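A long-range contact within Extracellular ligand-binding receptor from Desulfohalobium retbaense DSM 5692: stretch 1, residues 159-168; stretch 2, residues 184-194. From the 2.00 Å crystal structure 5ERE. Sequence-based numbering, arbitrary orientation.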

# COMPACT_ATOMS: atom_id res chain seq x y z
N GLU A 159 -22.91 6.25 -10.64
CA GLU A 159 -22.35 7.59 -10.53
C GLU A 159 -23.40 8.59 -10.03
O GLU A 159 -24.60 8.31 -10.07
N TYR A 160 -22.94 9.75 -9.55
CA TYR A 160 -23.85 10.84 -9.19
C TYR A 160 -23.18 12.21 -9.32
O TYR A 160 -21.98 12.37 -9.05
N ASN A 161 -23.99 13.19 -9.71
CA ASN A 161 -23.60 14.58 -9.69
C ASN A 161 -23.58 15.11 -8.25
O ASN A 161 -24.62 15.15 -7.60
N PRO A 162 -22.39 15.50 -7.74
CA PRO A 162 -22.35 15.92 -6.33
C PRO A 162 -23.06 17.26 -6.06
O PRO A 162 -23.43 17.53 -4.92
N GLN A 163 -23.23 18.09 -7.07
CA GLN A 163 -24.04 19.29 -6.86
C GLN A 163 -25.55 18.93 -6.78
O GLN A 163 -26.26 19.40 -5.90
N GLN A 164 -26.03 18.08 -7.69
CA GLN A 164 -27.47 17.77 -7.71
C GLN A 164 -27.93 16.85 -6.56
O GLN A 164 -28.95 17.12 -5.94
N MSE A 165 -27.18 15.79 -6.28
CA MSE A 165 -27.47 14.84 -5.19
C MSE A 165 -28.81 14.12 -5.39
O MSE A 165 -29.51 13.77 -4.43
N ASP A 166 -29.13 13.88 -6.65
CA ASP A 166 -30.25 13.01 -6.97
C ASP A 166 -29.75 11.58 -7.06
O ASP A 166 -29.23 11.18 -8.09
N ILE A 167 -29.91 10.81 -5.97
CA ILE A 167 -29.34 9.46 -5.88
C ILE A 167 -30.36 8.34 -5.61
O ILE A 167 -29.96 7.19 -5.42
N ALA A 168 -31.65 8.67 -5.57
CA ALA A 168 -32.70 7.69 -5.26
C ALA A 168 -32.67 6.49 -6.21
O ALA A 168 -32.84 5.34 -5.78
N LEU A 184 -18.26 4.41 -1.29
CA LEU A 184 -18.59 5.77 -1.71
C LEU A 184 -17.37 6.58 -2.15
O LEU A 184 -16.54 6.94 -1.31
N ILE A 185 -17.26 6.91 -3.44
CA ILE A 185 -16.20 7.82 -3.86
C ILE A 185 -16.77 9.24 -3.72
O ILE A 185 -17.30 9.84 -4.65
N SER A 186 -16.65 9.74 -2.50
CA SER A 186 -17.35 10.91 -2.02
C SER A 186 -16.48 11.70 -1.04
O SER A 186 -15.67 11.15 -0.28
N ALA A 187 -16.70 13.01 -1.03
CA ALA A 187 -16.22 13.83 0.06
C ALA A 187 -17.38 14.00 1.06
O ALA A 187 -18.05 13.01 1.40
N GLY A 188 -17.63 15.21 1.54
CA GLY A 188 -18.57 15.39 2.65
C GLY A 188 -20.02 14.98 2.34
O GLY A 188 -20.77 14.70 3.27
N GLU A 189 -20.39 14.96 1.06
CA GLU A 189 -21.76 14.65 0.63
C GLU A 189 -22.13 13.21 1.01
O GLU A 189 -23.29 12.80 0.95
N ALA A 190 -21.12 12.43 1.39
CA ALA A 190 -21.33 11.08 1.88
C ALA A 190 -22.24 11.01 3.09
O ALA A 190 -22.82 9.97 3.30
N ALA A 191 -22.36 12.06 3.88
CA ALA A 191 -23.27 12.03 5.03
C ALA A 191 -24.75 11.95 4.58
O ALA A 191 -25.57 11.34 5.25
N THR A 192 -25.05 12.56 3.45
CA THR A 192 -26.38 12.49 2.86
C THR A 192 -26.61 11.16 2.16
O THR A 192 -27.68 10.52 2.29
N ILE A 193 -25.61 10.73 1.40
CA ILE A 193 -25.67 9.42 0.75
C ILE A 193 -25.92 8.35 1.81
O ILE A 193 -26.83 7.54 1.65
N ALA A 194 -25.14 8.36 2.89
CA ALA A 194 -25.30 7.42 4.00
C ALA A 194 -26.73 7.40 4.56
O ALA A 194 -27.28 6.33 4.82

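Stretch 2 leaves a strand, passes through a turn and enters a helix, and its contacts with stretch 1 change from polar to apolar along the way. Leu184 and Ile185, at the end of the strand, contribute little through their side chains. Both point sideways, and the end of Ile185 (chi1 m, chi2 m) leads away from stretch 1. What Ile185 offers is its backbone: its O lies 3.4 Å from Tyr160 OH.

Ser186 brings the first polar side chain. Its CA-to-CB bond is also sideways, but the m rotamer places the hydroxyl beside that of Tyr160, and Ser186 OG donates a hydrogen bond to Tyr160 OH at 2.8 Å. A short side chain suffices here because the long tyrosine, in its p rotamer and directed toward stretch 2, spans most of the gap.

Ala187 begins a type I turn that runs through Gly188 and Glu189 to Ala190, closed by a hydrogen bond from Ala190 N to Ala187 O (3.1 Å). Neither Ala187 nor Gly188 touches stretch 1. Glu189, by contrast, points toward it, with chi1 p and chi2 m. Its carboxylate accepts a hydrogen bond from the tyrosine, Tyr160 OH to Glu189 OE2, at 2.7 Å. The phenol is thus both donor and acceptor, and its two partners sit at the ring edge, near the ring plane, as suits a hydroxyl whose oxygen lies in that plane. The same Glu189 OE2 takes a weak hydrogen bond from Ala187 N (3.3 Å), which helps to satisfy a buried carboxylate, and Pro162 CB lies 4.1 Å from it. The aliphatic part of the glutamate serves a different neighbor: Glu189 CB is 3.7 Å from CE of Met165, a selenomethionine whose three chi angles are all m.

In the helix, Ala190, Ala191 and Ala194 point away from stretch 1, while Thr192 and Ile193 point toward it. Thr192, partly exposed, has chi1 m and presents a methyl to the selenomethionine, with Thr192 CG2 4.1 Å from Met165 CE.

Ile193 (m, t) is the apolar center of the contact, touching three residues of stretch 1. Its CD1 reaches Tyr160 CZ at 3.5 Å, approaching the ring obliquely, while its CG1 lies 3.7 Å from Met165 CE and 4.0 Å from CD1 of Ile167 (p, t). A branched aliphatic residue suits this buried site, since it can fill the space among an aromatic ring, a flexible thioether-like chain and another isoleucine without leaving a polar group unpaired.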

# COMPACT_ATOMS: atom_id res chain seq x y z
CB GLU A 159 -21.80 8.04 -11.88
CG GLU A 159 -20.62 7.18 -12.37
CD GLU A 159 -20.16 7.53 -13.78
OE1 GLU A 159 -20.91 8.23 -14.51
OE2 GLU A 159 -19.06 7.07 -14.16
CB TYR A 160 -24.36 10.68 -7.75
CG TYR A 160 -23.27 10.86 -6.71
CD1 TYR A 160 -22.42 9.81 -6.39
CD2 TYR A 160 -23.09 12.08 -6.07
CE1 TYR A 160 -21.43 9.96 -5.46
CE2 TYR A 160 -22.08 12.26 -5.13
CZ TYR A 160 -21.24 11.19 -4.83
OH TYR A 160 -20.24 11.33 -3.91
CB ASN A 161 -24.55 15.40 -10.54
CG ASN A 161 -24.08 16.83 -10.71
OD1 ASN A 161 -24.28 17.66 -9.83
ND2 ASN A 161 -23.41 17.10 -11.82
CB PRO A 162 -20.84 16.01 -6.02
CG PRO A 162 -20.19 16.26 -7.32
CD PRO A 162 -21.04 15.47 -8.33
CB GLN A 163 -23.80 20.31 -7.98
CG GLN A 163 -22.45 21.09 -7.87
CD GLN A 163 -21.26 20.28 -8.36
OE1 GLN A 163 -20.23 20.18 -7.68
NE2 GLN A 163 -21.38 19.70 -9.56
CB GLN A 164 -27.84 17.15 -9.06
CG GLN A 164 -28.01 18.17 -10.18
CD GLN A 164 -29.14 19.18 -9.90
OE1 GLN A 164 -29.97 18.98 -9.01
NE2 GLN A 164 -29.18 20.26 -10.69
CB MSE A 165 -27.48 15.54 -3.84
CG MSE A 165 -26.08 16.10 -3.45
SE MSE A 165 -24.71 14.69 -3.57
CE MSE A 165 -25.21 13.63 -2.03
CB ASP A 166 -30.90 13.43 -8.27
CG ASP A 166 -32.19 12.68 -8.52
OD1 ASP A 166 -32.61 11.91 -7.62
OD2 ASP A 166 -32.79 12.87 -9.60
CB ILE A 167 -28.28 9.41 -4.78
CG1 ILE A 167 -28.87 9.90 -3.46
CG2 ILE A 167 -27.06 10.26 -5.17
CD1 ILE A 167 -28.01 9.60 -2.26
CB ALA A 168 -34.08 8.35 -5.29
CB LEU A 184 -19.28 6.47 -0.57
CG LEU A 184 -20.45 5.65 -0.04
CD1 LEU A 184 -20.99 6.37 1.14
CD2 LEU A 184 -21.56 5.44 -1.11
CB ILE A 185 -15.66 7.52 -5.28
CG1 ILE A 185 -15.34 6.03 -5.46
CG2 ILE A 185 -14.40 8.34 -5.54
CD1 ILE A 185 -14.46 5.41 -4.35
CB SER A 186 -18.65 10.52 -1.28
OG SER A 186 -19.40 9.55 -1.97
CB ALA A 187 -15.70 15.19 -0.48
CB GLU A 189 -21.95 14.87 -0.90
CG GLU A 189 -21.24 13.87 -1.82
CD GLU A 189 -19.78 14.26 -2.12
OE1 GLU A 189 -19.29 15.15 -1.44
OE2 GLU A 189 -19.17 13.69 -3.05
CB ALA A 190 -20.00 10.43 2.21
CB ALA A 191 -23.06 13.23 5.92
CB THR A 192 -26.60 13.65 1.87
OG1 THR A 192 -26.62 14.87 2.61
CG2 THR A 192 -27.93 13.50 1.09
CB ILE A 193 -24.38 9.13 -0.05
CG1 ILE A 193 -24.24 10.13 -1.20
CG2 ILE A 193 -24.41 7.74 -0.64
CD1 ILE A 193 -22.83 10.11 -1.90
CB ALA A 194 -24.33 7.75 5.12